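Local coordinates for protein CDP-4-keto-6-deoxy-D-glucose-3-dehydrase (Yersinia pseudotuberculosis, PDB 3BB8) that is a pyridoxal 5'-phosphate-dependent enzyme that probably removes the C3 hydroxyl from CDP-4-keto-6-deoxy-D-glucose during lipopolysaccharide sugar synthesis, at residues Y144-S149 against N170-A175; V137-P142 against T399-I404; P348-E353 against N406-I411; S198-K203 against T337-P342. The protein carries 1 engineered substitution. All coordinates share one frame; numbering follows the deposited sequence.

Interaction 1: residues Y144-S149 against N170-A175; sequences YNVNAS and NLFDLA
Asn-145 and Phe-172 bring their backbones within 5.1 Å, CA to CA, where two largely irregular chain pieces run nearly parallel, 5° apart end to end. The side chains do the joining. Asn-145 lays its CB 3.7 Å from Phe-172 CA, and its amide then reaches over the backbone between Asn-170 and Phe-172, its plane 45° from the phenyl ring. Phe-172 has CG between its own backbone N and carbonyl carbon (chi1 64°), a torsion that turns CG away from the 144-149 segment; the ring stacks with His-166, and CB is left to meet Val-146 CG1, 3.7 Å away. Farther along, Ala-148 CB sits 3.5 Å from Asp-173 CB. The Asp-173 carboxylate is occupied beyond this contact: it is the N-cap of helix 174-184, with OD1 taking the backbone N of Glu-176. Asn-170 is likewise gripped at both ends of its amide, OD1 by Thr-337 N and ND2 by Thr-143 O. Opposite Asp-140, Tyr-144 and Asn-145 form a G1 beta bulge. The whole is a buried loop junction of the aspartate aminotransferase fold, at the margin of its central sheet, with the Asn-145 side chain about 9 Å from the bound pyridoxal phosphate.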
loop_
_atom_site.group_PDB
_atom_site.type_symbol
_atom_site.label_atom_id
_atom_site.label_comp_id
_atom_site.label_asym_id
_atom_site.label_seq_id
_atom_site.Cartn_x
_atom_site.Cartn_y
_atom_site.Cartn_z
ATOM N N TYR A 144 11.190 22.667 -16.366
ATOM C CA TYR A 144 10.563 22.346 -15.090
ATOM C C TYR A 144 11.252 21.228 -14.307
ATOM O O TYR A 144 10.629 20.538 -13.509
ATOM C CB TYR A 144 9.079 22.037 -15.297
ATOM C CG TYR A 144 8.357 23.156 -16.010
ATOM C CD1 TYR A 144 8.129 23.099 -17.385
ATOM C CD2 TYR A 144 7.966 24.308 -15.326
ATOM C CE1 TYR A 144 7.534 24.154 -18.064
ATOM C CE2 TYR A 144 7.377 25.371 -15.996
ATOM C CZ TYR A 144 7.164 25.288 -17.370
ATOM O OH TYR A 144 6.592 26.346 -18.049
ATOM N N ASN A 145 12.549 21.071 -14.546
ATOM C CA ASN A 145 13.352 20.085 -13.853
ATOM C C ASN A 145 14.511 20.792 -13.155
ATOM O O ASN A 145 14.822 21.946 -13.458
ATOM C CB ASN A 145 13.869 19.021 -14.826
ATOM C CG ASN A 145 12.830 17.946 -15.114
ATOM O OD1 ASN A 145 11.978 18.104 -15.985
ATOM N ND2 ASN A 145 12.888 16.853 -14.362
ATOM N N VAL A 146 15.147 20.093 -12.220
ATOM C CA VAL A 146 16.212 20.680 -11.416
ATOM C C VAL A 146 17.166 21.501 -12.276
ATOM O O VAL A 146 17.536 21.087 -13.376
ATOM C CB VAL A 146 17.012 19.600 -10.664
ATOM C CG1 VAL A 146 17.637 18.622 -11.648
ATOM C CG2 VAL A 146 18.079 20.243 -9.791
ATOM N N ASN A 147 17.560 22.664 -11.769
ATOM C CA ASN A 147 18.764 23.338 -12.244
ATOM C C ASN A 147 20.035 22.598 -11.843
ATOM O O ASN A 147 20.692 22.958 -10.866
ATOM C CB ASN A 147 18.809 24.778 -11.730
ATOM C CG ASN A 147 19.880 25.606 -12.410
ATOM O OD1 ASN A 147 19.952 26.822 -12.227
ATOM N ND2 ASN A 147 20.720 24.952 -13.203
ATOM N N ALA A 148 20.376 21.563 -12.604
ATOM C CA ALA A 148 21.526 20.724 -12.285
ATOM C C ALA A 148 22.775 21.420 -11.756
ATOM O O ALA A 148 23.445 20.897 -10.862
ATOM C CB ALA A 148 21.886 19.887 -13.497
ATOM N N SER A 149 23.097 22.590 -12.296
ATOM C CA SER A 149 24.298 23.297 -11.860
ATOM C C SER A 149 24.268 23.708 -10.390
ATOM O O SER A 149 25.277 24.157 -9.851
ATOM C CB SER A 149 24.554 24.531 -12.747
ATOM O OG SER A 149 23.506 25.481 -12.663
ATOM N N ASN A 170 9.387 15.108 -18.792
ATOM C CA ASN A 170 10.619 15.735 -19.240
ATOM C C ASN A 170 11.729 15.237 -18.321
ATOM O O ASN A 170 11.514 15.028 -17.130
ATOM C CB ASN A 170 10.486 17.263 -19.202
ATOM C CG ASN A 170 11.595 17.965 -19.974
ATOM O OD1 ASN A 170 12.118 17.429 -20.958
ATOM N ND2 ASN A 170 11.948 19.172 -19.541
ATOM N N LEU A 171 12.917 15.051 -18.885
ATOM C CA LEU A 171 14.046 14.514 -18.134
ATOM C C LEU A 171 14.905 15.633 -17.555
ATOM O O LEU A 171 15.204 16.615 -18.234
ATOM C CB LEU A 171 14.898 13.606 -19.024
ATOM C CG LEU A 171 14.178 12.418 -19.667
ATOM C CD1 LEU A 171 13.593 12.810 -21.015
ATOM C CD2 LEU A 171 15.120 11.232 -19.810
ATOM N N PHE A 172 15.298 15.478 -16.294
ATOM C CA PHE A 172 16.311 16.339 -15.696
ATOM C C PHE A 172 17.696 16.030 -16.254
ATOM O O PHE A 172 17.886 15.036 -16.955
ATOM C CB PHE A 172 16.311 16.189 -14.174
ATOM C CG PHE A 172 16.699 14.817 -13.699
ATOM C CD1 PHE A 172 18.025 14.421 -13.698
ATOM C CD2 PHE A 172 15.737 13.925 -13.257
ATOM C CE1 PHE A 172 18.386 13.159 -13.261
ATOM C CE2 PHE A 172 16.092 12.662 -12.820
ATOM C CZ PHE A 172 17.417 12.279 -12.823
ATOM N N ASP A 173 18.661 16.886 -15.937
ATOM C CA ASP A 173 19.976 16.827 -16.563
ATOM C C ASP A 173 20.788 15.652 -16.029
ATOM O O ASP A 173 21.660 15.824 -15.176
ATOM C CB ASP A 173 20.736 18.135 -16.341
ATOM C CG ASP A 173 22.065 18.169 -17.070
ATOM O OD1 ASP A 173 22.543 17.092 -17.486
ATOM O OD2 ASP A 173 22.631 19.271 -17.227
ATOM N N LEU A 174 20.497 14.458 -16.536
ATOM C CA LEU A 174 21.128 13.239 -16.039
ATOM C C LEU A 174 22.651 13.311 -16.059
ATOM O O LEU A 174 23.324 12.852 -15.125
ATOM C CB LEU A 174 20.644 12.033 -16.849
ATOM C CG LEU A 174 19.357 11.386 -16.325
ATOM C CD1 LEU A 174 18.787 10.441 -17.366
ATOM C CD2 LEU A 174 19.653 10.645 -15.028
ATOM N N ALA A 175 23.190 13.895 -17.124
ATOM C CA ALA A 175 24.629 14.034 -17.271
ATOM C C ALA A 175 25.235 14.705 -16.045
ATOM O O ALA A 175 26.173 14.180 -15.442
ATOM C CB ALA A 175 24.947 14.839 -18.519
#

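Interaction 2: residues V137-P142 against T399-I404; sequences VDVDIP and TNTDRI
Asp-138 pushes its carboxylate onto the first turn of helix 399-407, and this grip ties strand 133-140, part of the large mixed sheet of the aspartate aminotransferase fold, to a helix from much later in the chain. CG is anti to the backbone N (chi1 -158°), which carries the acid toward the helix although the residue's first bond does not aim there. Its oxygens divide the work. OD2 accepts the backbone N of Asn-400 at 3.0 Å, on the syn side and 19° out of the carboxylate plane, while OD1 serves Thr-401. With backbone N-H groups of the opening turn directed at it, the carboxylate is probably stabilised as an anion. Packing is close here: Asn-400 CB also lies 3.2 Å from Val-139 O. Next to this polar grip, Val-139 CG2 meets Ile-404 CD1 at 3.5 Å, a buried apolar touch; Leu-376 also packs on Ile-404 and Val-116 on Val-139.

Toward solvent the fit slackens. Ile-141 approaches Ile-404 no closer than 4.3 Å, between CD1 and CG1, and its CD1 instead lies 3.5 Å from Arg-403 NH1, the two side chains crossing at about a right angle. Arg-403 runs extended past the isoleucine, its guanidinium in salt bridges with Glu-332 and Glu-353. Nothing there matches the hold on Asp-138 OD1, which takes two bonds from one residue: Thr-401 N on its syn lone pair at 2.9 Å, and Thr-401 OG1 at 2.7 Å, nearly in line with the C-O bond.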
loop_
_atom_site.group_PDB
_atom_site.type_symbol
_atom_site.label_atom_id
_atom_site.label_comp_id
_atom_site.label_asym_id
_atom_site.label_seq_id
_atom_site.Cartn_x
_atom_site.Cartn_y
_atom_site.Cartn_z
ATOM N N VAL A 137 17.150 22.523 -4.104
ATOM C CA VAL A 137 17.808 23.459 -5.019
ATOM C C VAL A 137 16.748 23.804 -6.067
ATOM O O VAL A 137 15.880 22.985 -6.375
ATOM C CB VAL A 137 19.052 22.870 -5.723
ATOM C CG1 VAL A 137 20.142 22.621 -4.708
ATOM C CG2 VAL A 137 18.688 21.602 -6.475
ATOM N N ASP A 138 16.816 25.011 -6.613
ATOM C CA ASP A 138 15.833 25.470 -7.587
ATOM C C ASP A 138 15.772 24.684 -8.895
ATOM O O ASP A 138 16.702 23.966 -9.256
ATOM C CB ASP A 138 16.072 26.957 -7.879
ATOM C CG ASP A 138 14.842 27.651 -8.435
ATOM O OD1 ASP A 138 13.725 27.391 -7.939
ATOM O OD2 ASP A 138 14.998 28.473 -9.359
ATOM N N VAL A 139 14.649 24.819 -9.593
ATOM C CA VAL A 139 14.454 24.152 -10.875
ATOM C C VAL A 139 14.591 25.176 -12.002
ATOM O O VAL A 139 14.855 26.359 -11.759
ATOM C CB VAL A 139 13.054 23.516 -10.975
ATOM C CG1 VAL A 139 12.892 22.433 -9.918
ATOM C CG2 VAL A 139 11.992 24.588 -10.814
ATOM N N ASP A 140 14.411 24.715 -13.235
ATOM C CA ASP A 140 14.510 25.585 -14.401
ATOM C C ASP A 140 13.212 25.589 -15.200
ATOM O O ASP A 140 12.552 24.558 -15.337
ATOM C CB ASP A 140 15.675 25.153 -15.293
ATOM C CG ASP A 140 15.620 25.784 -16.671
ATOM O OD1 ASP A 140 14.936 25.227 -17.554
ATOM O OD2 ASP A 140 16.260 26.840 -16.869
ATOM N N ILE A 141 12.850 26.754 -15.727
ATOM C CA ILE A 141 11.848 26.840 -16.783
ATOM C C ILE A 141 12.501 27.046 -18.146
ATOM O O ILE A 141 13.520 27.726 -18.261
ATOM C CB ILE A 141 10.852 27.985 -16.525
ATOM C CG1 ILE A 141 10.264 27.873 -15.116
ATOM C CG2 ILE A 141 9.747 27.977 -17.569
ATOM C CD1 ILE A 141 9.671 29.164 -14.597
ATOM N N PRO A 142 11.906 26.453 -19.176
ATOM C CA PRO A 142 10.583 25.833 -19.050
ATOM C C PRO A 142 10.652 24.316 -19.199
ATOM O O PRO A 142 9.698 23.700 -19.672
ATOM C CB PRO A 142 9.804 26.441 -20.217
ATOM C CG PRO A 142 10.845 26.758 -21.231
ATOM C CD PRO A 142 12.065 27.166 -20.456
ATOM N N THR A 399 13.564 30.775 -6.571
ATOM C CA THR A 399 12.896 31.740 -7.450
ATOM C C THR A 399 12.004 31.097 -8.512
ATOM O O THR A 399 10.820 31.419 -8.612
ATOM C CB THR A 399 13.939 32.644 -8.154
ATOM O OG1 THR A 399 14.654 33.398 -7.164
ATOM C CG2 THR A 399 13.263 33.605 -9.132
ATOM N N ASN A 400 12.565 30.188 -9.301
ATOM C CA ASN A 400 11.787 29.525 -10.342
ATOM C C ASN A 400 10.682 28.654 -9.769
ATOM O O ASN A 400 9.600 28.549 -10.358
ATOM C CB ASN A 400 12.707 28.703 -11.243
ATOM C CG ASN A 400 13.519 29.577 -12.186
ATOM O OD1 ASN A 400 14.398 29.100 -12.905
ATOM N ND2 ASN A 400 13.217 30.866 -12.188
ATOM N N THR A 401 10.952 28.045 -8.613
ATOM C CA THR A 401 9.978 27.188 -7.946
ATOM C C THR A 401 8.778 28.026 -7.553
ATOM O O THR A 401 7.638 27.629 -7.769
ATOM C CB THR A 401 10.561 26.552 -6.658
ATOM O OG1 THR A 401 11.716 25.774 -6.989
ATOM C CG2 THR A 401 9.530 25.664 -5.990
ATOM N N ASP A 402 9.043 29.187 -6.960
ATOM C CA ASP A 402 7.968 30.089 -6.557
ATOM C C ASP A 402 7.198 30.546 -7.787
ATOM O O ASP A 402 5.969 30.666 -7.763
ATOM C CB ASP A 402 8.532 31.315 -5.828
ATOM C CG ASP A 402 8.789 31.051 -4.363
ATOM O OD1 ASP A 402 7.913 30.441 -3.716
ATOM O OD2 ASP A 402 9.854 31.461 -3.856
ATOM N N ARG A 403 7.923 30.799 -8.869
ATOM C CA ARG A 403 7.270 31.245 -10.089
ATOM C C ARG A 403 6.328 30.147 -10.574
ATOM O O ARG A 403 5.229 30.425 -11.062
ATOM C CB ARG A 403 8.307 31.565 -11.170
ATOM C CG ARG A 403 7.772 32.491 -12.243
ATOM C CD ARG A 403 8.707 32.599 -13.424
ATOM N NE ARG A 403 8.096 33.363 -14.506
ATOM C CZ ARG A 403 8.407 33.217 -15.790
ATOM N NH1 ARG A 403 9.328 32.330 -16.158
ATOM N NH2 ARG A 403 7.796 33.958 -16.705
ATOM N N ILE A 404 6.755 28.895 -10.422
ATOM C CA ILE A 404 5.937 27.772 -10.859
ATOM C C ILE A 404 4.706 27.671 -9.985
ATOM O O ILE A 404 3.601 27.438 -10.470
ATOM C CB ILE A 404 6.728 26.437 -10.796
ATOM C CG1 ILE A 404 7.854 26.457 -11.840
ATOM C CG2 ILE A 404 5.796 25.263 -11.047
ATOM C CD1 ILE A 404 8.704 25.208 -11.857
#

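Interaction 3: residues P348-E353 against N406-I411; sequences PITLKE and NQTFWI
Ile-349 and Phe-409 form the hydrogen-bonded pair at the heart of this antiparallel strand contact. Ile-349 N gives a nearly straight bond to Phe-409 O (2.7 Å, 174°), and Phe-409 N returns one of 3.0 Å to Ile-349 O. Their side chains lie alongside one another, pointing the same way: Phe-409 CG sits between its backbone N and carbonyl carbon (chi1 73°), and Ile-349 CB rests 3.9 Å above one face of the ring, offset toward the rim. Ile-349 CD1 goes on to touch Ile-411 CD1 at 3.7 Å.

On the other face of the sheet, the hydroxyls of Thr-350 OG1 and Thr-408 OG1 are bonded at 2.9 Å, and beside them the Pro-348 and Trp-410 backbones close to 4.0 Å between CA atoms. At the helix end, Leu-351 N bonds to Gln-407 O. There the Glu-353 carboxylate stacks on the Gln-407 amide with planes 7° apart, and its CG lies 3.9 Å from Gln-407 CD.

Beyond them lies an outer shell that helps to hold these groups. Arg-403 pairs with Glu-353 in a salt bridge, Tyr-144 OH bonds to Thr-350 OG1, and Phe-429 of helix 419-432 backs both Ile-349 and Phe-409. Trp-410 packs on Tyr-280 of the second subunit, its side chain about 8 Å from the cofactor. Strands 331-332, 347-351 and 408-411 make the small antiparallel sheet in the C-terminal part of an aspartate aminotransferase-type fold.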
loop_
_atom_site.group_PDB
_atom_site.type_symbol
_atom_site.label_atom_id
_atom_site.label_comp_id
_atom_site.label_asym_id
_atom_site.label_seq_id
_atom_site.Cartn_x
_atom_site.Cartn_y
_atom_site.Cartn_z
ATOM N N PRO A 348 3.051 21.417 -19.764
ATOM C CA PRO A 348 3.268 22.537 -18.836
ATOM C C PRO A 348 3.401 23.920 -19.496
ATOM O O PRO A 348 4.183 24.112 -20.431
ATOM C CB PRO A 348 4.542 22.128 -18.106
ATOM C CG PRO A 348 5.333 21.470 -19.210
ATOM C CD PRO A 348 4.280 20.611 -19.904
ATOM N N ILE A 349 2.649 24.880 -18.969
ATOM C CA ILE A 349 2.642 26.244 -19.486
ATOM C C ILE A 349 2.773 27.274 -18.370
ATOM O O ILE A 349 2.058 27.206 -17.369
ATOM C CB ILE A 349 1.322 26.534 -20.234
ATOM C CG1 ILE A 349 1.184 25.583 -21.424
ATOM C CG2 ILE A 349 1.283 27.994 -20.689
ATOM C CD1 ILE A 349 -0.195 25.580 -22.031
ATOM N N THR A 350 3.686 28.223 -18.546
ATOM C CA THR A 350 3.868 29.300 -17.581
ATOM C C THR A 350 3.334 30.622 -18.122
ATOM O O THR A 350 3.845 31.152 -19.109
ATOM C CB THR A 350 5.350 29.474 -17.200
ATOM O OG1 THR A 350 5.814 28.297 -16.527
ATOM C CG2 THR A 350 5.529 30.678 -16.290
ATOM N N LEU A 351 2.303 31.150 -17.470
ATOM C CA LEU A 351 1.696 32.409 -17.885
ATOM C C LEU A 351 2.540 33.600 -17.443
ATOM O O LEU A 351 2.890 33.722 -16.269
ATOM C CB LEU A 351 0.277 32.531 -17.325
ATOM C CG LEU A 351 -0.351 33.925 -17.370
ATOM C CD1 LEU A 351 -0.819 34.259 -18.779
ATOM C CD2 LEU A 351 -1.501 34.028 -16.381
ATOM N N LYS A 352 2.861 34.475 -18.389
ATOM C CA LYS A 352 3.730 35.615 -18.115
ATOM C C LYS A 352 3.078 36.581 -17.132
ATOM O O LYS A 352 1.887 36.879 -17.236
ATOM C CB LYS A 352 4.083 36.343 -19.414
ATOM C CG LYS A 352 5.142 35.644 -20.249
ATOM C CD LYS A 352 5.454 36.428 -21.514
ATOM C CE LYS A 352 6.357 35.636 -22.446
ATOM N NZ LYS A 352 7.627 35.234 -21.779
ATOM N N GLU A 353 3.865 37.069 -16.179
ATOM C CA GLU A 353 3.356 37.965 -15.149
ATOM C C GLU A 353 2.811 39.253 -15.757
ATOM O O GLU A 353 1.776 39.764 -15.329
ATOM C CB GLU A 353 4.450 38.287 -14.129
ATOM C CG GLU A 353 4.832 37.117 -13.237
ATOM C CD GLU A 353 5.902 36.238 -13.852
ATOM O OE1 GLU A 353 6.038 36.247 -15.095
ATOM O OE2 GLU A 353 6.608 35.539 -13.096
ATOM N N ASN A 406 3.193 30.006 -8.510
ATOM C CA ASN A 406 2.276 31.095 -8.841
ATOM C C ASN A 406 1.805 31.205 -10.278
ATOM O O ASN A 406 0.648 31.536 -10.524
ATOM C CB ASN A 406 2.901 32.448 -8.491
ATOM C CG ASN A 406 3.082 32.643 -7.013
ATOM O OD1 ASN A 406 2.111 32.626 -6.256
ATOM N ND2 ASN A 406 4.332 32.832 -6.588
ATOM N N GLN A 407 2.692 30.927 -11.225
ATOM C CA GLN A 407 2.355 31.115 -12.635
ATOM C C GLN A 407 2.258 29.909 -13.563
ATOM O O GLN A 407 1.859 30.057 -14.721
ATOM C CB GLN A 407 3.359 32.102 -13.232
ATOM C CG GLN A 407 3.478 33.407 -12.455
ATOM C CD GLN A 407 2.257 34.279 -12.623
ATOM O OE1 GLN A 407 1.907 34.657 -13.742
ATOM N NE2 GLN A 407 1.600 34.604 -11.522
ATOM N N THR A 408 2.606 28.721 -13.079
ATOM C CA THR A 408 2.575 27.543 -13.942
ATOM C C THR A 408 1.354 26.650 -13.788
ATOM O O THR A 408 0.686 26.647 -12.763
ATOM C CB THR A 408 3.847 26.696 -13.727
ATOM O OG1 THR A 408 4.995 27.535 -13.880
ATOM C CG2 THR A 408 3.929 25.552 -14.732
ATOM N N PHE A 409 1.064 25.897 -14.839
ATOM C CA PHE A 409 -0.045 24.962 -14.843
ATOM C C PHE A 409 0.150 24.080 -16.076
ATOM O O PHE A 409 0.957 24.407 -16.942
ATOM C CB PHE A 409 -1.378 25.720 -14.900
ATOM C CG PHE A 409 -1.684 26.338 -16.240
ATOM C CD1 PHE A 409 -2.455 25.653 -17.179
ATOM C CD2 PHE A 409 -1.203 27.600 -16.562
ATOM C CE1 PHE A 409 -2.742 26.222 -18.424
ATOM C CE2 PHE A 409 -1.482 28.177 -17.803
ATOM C CZ PHE A 409 -2.253 27.484 -18.733
ATOM N N TRP A 410 -0.560 22.960 -16.155
ATOM C CA TRP A 410 -0.416 22.094 -17.315
ATOM C C TRP A 410 -1.749 21.592 -17.817
ATOM O O TRP A 410 -2.727 21.558 -17.074
ATOM C CB TRP A 410 0.517 20.904 -17.023
ATOM C CG TRP A 410 0.149 20.047 -15.833
ATOM C CD1 TRP A 410 0.426 20.301 -14.521
ATOM C CD2 TRP A 410 -0.516 18.776 -15.860
ATOM N NE1 TRP A 410 -0.018 19.266 -13.729
ATOM C CE2 TRP A 410 -0.601 18.318 -14.524
ATOM C CE3 TRP A 410 -1.049 17.979 -16.884
ATOM C CZ2 TRP A 410 -1.194 17.101 -14.185
ATOM C CZ3 TRP A 410 -1.641 16.764 -16.545
ATOM C CH2 TRP A 410 -1.708 16.338 -15.205
ATOM N N ILE A 411 -1.790 21.200 -19.087
ATOM C CA ILE A 411 -2.995 20.627 -19.673
ATOM C C ILE A 411 -2.683 19.331 -20.416
ATOM O O ILE A 411 -1.570 18.811 -20.336
ATOM C CB ILE A 411 -3.675 21.611 -20.643
ATOM C CG1 ILE A 411 -2.731 21.962 -21.795
ATOM C CG2 ILE A 411 -4.112 22.867 -19.905
ATOM C CD1 ILE A 411 -3.082 23.254 -22.500
#

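Interaction 4: residues S198-K203 against T337-P342; sequences STYDGK and TENSDP
Tyr-200 turns one face of its ring to Asn-339 O, which stands 3.9 Å above the plane, offset toward the rim. CG is anti to the backbone N, on the side of the 337-340 segment, and Ser-340 CB comes 4.0 Å from Tyr-200 CD2; Tyr-200 OH meanwhile accepts Ala-175 N. Next in the chain, Asp-201 and Asn-339 join side chain to side chain. Asn-339 ND2 gives a straight bond to Asp-201 OD1 (2.8 Å, 171°) from within its own amide plane, yet meets the oxygen on its anti side and 31° out of the carboxylate plane, and the two flat groups stand 73° apart. On the other face of the strands, Thr-199 carries OG1 between its backbone N and carbonyl carbon, tight against Asp-341 CB at 3.0 Å, while Asp-341 OD2 reaches Lys-314 in a salt bridge. Asp-341 N bonds to Thr-199 O at 2.9 Å; the reverse bond is weak. Ser-340 OG closes its own loop onto Thr-337 O at 2.6 Å. The type I' turn of Tyr-200 to Lys-203 makes strands 199-200 and 203-204 a tight beta hairpin, and strand 340-341 adds a third strand to this small antiparallel sheet.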
loop_
_atom_site.group_PDB
_atom_site.type_symbol
_atom_site.label_atom_id
_atom_site.label_comp_id
_atom_site.label_asym_id
_atom_site.label_seq_id
_atom_site.Cartn_x
_atom_site.Cartn_y
_atom_site.Cartn_z
ATOM N N SER A 198 10.242 7.704 -21.244
ATOM C CA SER A 198 11.142 8.815 -21.475
ATOM C C SER A 198 12.560 8.306 -21.622
ATOM O O SER A 198 12.982 7.398 -20.905
ATOM C CB SER A 198 11.077 9.817 -20.315
ATOM O OG SER A 198 9.889 10.591 -20.370
ATOM N N THR A 199 13.296 8.899 -22.556
ATOM C CA THR A 199 14.677 8.517 -22.791
ATOM C C THR A 199 15.568 9.747 -22.681
ATOM O O THR A 199 15.123 10.872 -22.893
ATOM C CB THR A 199 14.857 7.894 -24.196
ATOM O OG1 THR A 199 14.650 8.897 -25.199
ATOM C CG2 THR A 199 13.857 6.776 -24.412
ATOM N N TYR A 200 16.824 9.520 -22.325
ATOM C CA TYR A 200 17.805 10.585 -22.200
ATOM C C TYR A 200 19.096 10.040 -22.784
ATOM O O TYR A 200 19.652 9.066 -22.275
ATOM C CB TYR A 200 18.016 10.966 -20.733
ATOM C CG TYR A 200 19.065 12.037 -20.515
ATOM C CD1 TYR A 200 20.425 11.739 -20.598
ATOM C CD2 TYR A 200 18.697 13.352 -20.221
ATOM C CE1 TYR A 200 21.396 12.727 -20.389
ATOM C CE2 TYR A 200 19.656 14.347 -20.013
ATOM C CZ TYR A 200 21.003 14.030 -20.095
ATOM O OH TYR A 200 21.954 15.004 -19.860
ATOM N N ASP A 201 19.563 10.660 -23.862
ATOM C CA ASP A 201 20.787 10.219 -24.512
ATOM C C ASP A 201 20.518 8.825 -25.074
ATOM O O ASP A 201 21.414 7.989 -25.152
ATOM C CB ASP A 201 21.934 10.189 -23.492
ATOM C CG ASP A 201 23.299 10.075 -24.141
ATOM O OD1 ASP A 201 23.578 10.862 -25.071
ATOM O OD2 ASP A 201 24.095 9.208 -23.720
ATOM N N GLY A 202 19.262 8.587 -25.447
ATOM C CA GLY A 202 18.864 7.302 -26.000
ATOM C C GLY A 202 18.563 6.202 -24.993
ATOM O O GLY A 202 17.941 5.198 -25.341
ATOM N N LYS A 203 18.988 6.390 -23.746
ATOM C CA LYS A 203 18.785 5.396 -22.688
ATOM C C LYS A 203 17.502 5.620 -21.868
ATOM O O LYS A 203 17.265 6.711 -21.344
ATOM C CB LYS A 203 20.013 5.390 -21.766
ATOM C CG LYS A 203 20.006 4.337 -20.663
ATOM C CD LYS A 203 21.248 4.469 -19.778
ATOM C CE LYS A 203 21.293 3.404 -18.689
ATOM N NZ LYS A 203 21.219 2.018 -19.245
ATOM N N THR A 337 14.231 18.695 -22.276
ATOM C CA THR A 337 15.596 18.887 -21.805
ATOM C C THR A 337 16.570 18.466 -22.904
ATOM O O THR A 337 16.317 17.510 -23.640
ATOM C CB THR A 337 15.850 18.066 -20.517
ATOM O OG1 THR A 337 15.086 18.629 -19.445
ATOM C CG2 THR A 337 17.322 18.088 -20.131
ATOM N N GLU A 338 17.682 19.186 -23.009
ATOM C CA GLU A 338 18.675 18.899 -24.038
ATOM C C GLU A 338 19.100 17.441 -24.072
ATOM O O GLU A 338 19.421 16.840 -23.042
ATOM C CB GLU A 338 19.918 19.767 -23.855
ATOM C CG GLU A 338 20.764 19.859 -25.122
ATOM C CD GLU A 338 22.195 20.268 -24.847
ATOM O OE1 GLU A 338 22.408 21.284 -24.149
ATOM O OE2 GLU A 338 23.109 19.569 -25.337
ATOM N N ASN A 339 19.098 16.886 -25.276
ATOM C CA ASN A 339 19.487 15.507 -25.511
ATOM C C ASN A 339 18.573 14.518 -24.804
ATOM O O ASN A 339 19.038 13.586 -24.147
ATOM C CB ASN A 339 20.941 15.291 -25.079
ATOM C CG ASN A 339 21.475 13.929 -25.491
ATOM O OD1 ASN A 339 21.175 13.435 -26.580
ATOM N ND2 ASN A 339 22.281 13.323 -24.627
ATOM N N SER A 340 17.267 14.716 -24.945
ATOM C CA SER A 340 16.305 13.819 -24.321
ATOM C C SER A 340 15.076 13.692 -25.201
ATOM O O SER A 340 14.765 14.591 -25.975
ATOM C CB SER A 340 15.895 14.345 -22.943
ATOM O OG SER A 340 14.940 15.384 -23.052
ATOM N N ASP A 341 14.383 12.567 -25.086
ATOM C CA ASP A 341 13.174 12.335 -25.863
ATOM C C ASP A 341 12.061 12.081 -24.840
ATOM O O ASP A 341 11.639 10.948 -24.615
ATOM C CB ASP A 341 13.371 11.126 -26.789
ATOM C CG ASP A 341 12.254 10.972 -27.812
ATOM O OD1 ASP A 341 11.366 11.853 -27.882
ATOM O OD2 ASP A 341 12.268 9.964 -28.554
ATOM N N PRO A 342 11.591 13.159 -24.220
ATOM C CA PRO A 342 10.627 13.055 -23.120
ATOM C C PRO A 342 9.313 12.429 -23.576
ATOM O O PRO A 342 8.701 12.907 -24.532
ATOM C CB PRO A 342 10.403 14.514 -22.719
ATOM C CG PRO A 342 10.667 15.285 -23.963
ATOM C CD PRO A 342 11.764 14.548 -24.677
#

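Interactions 1 and 3 are buried; 2 and 4 each have a solvent side. Interactions 1 and 2 share the large sheet, probably through hydrogen bonds of Asn-145 O with Asp-140 N and Asn-147 N with Asp-138 O, whereas 2 and 3 use opposite ends of helix 399-407 and are joined by the salt bridge of Arg-403 with Glu-353. Tyr-144 carries interaction 1 across to the strands of interaction 3, and Thr-337 links it to interaction 4; 4 touches neither 2 nor 3. Chemistry follows place: loop side chains without a clear cross-bond in 1, a carboxylate on a helix start in 2, and strand pairing in 3 and 4, apolar on one face in 3 and polar at the exposed turn in 4.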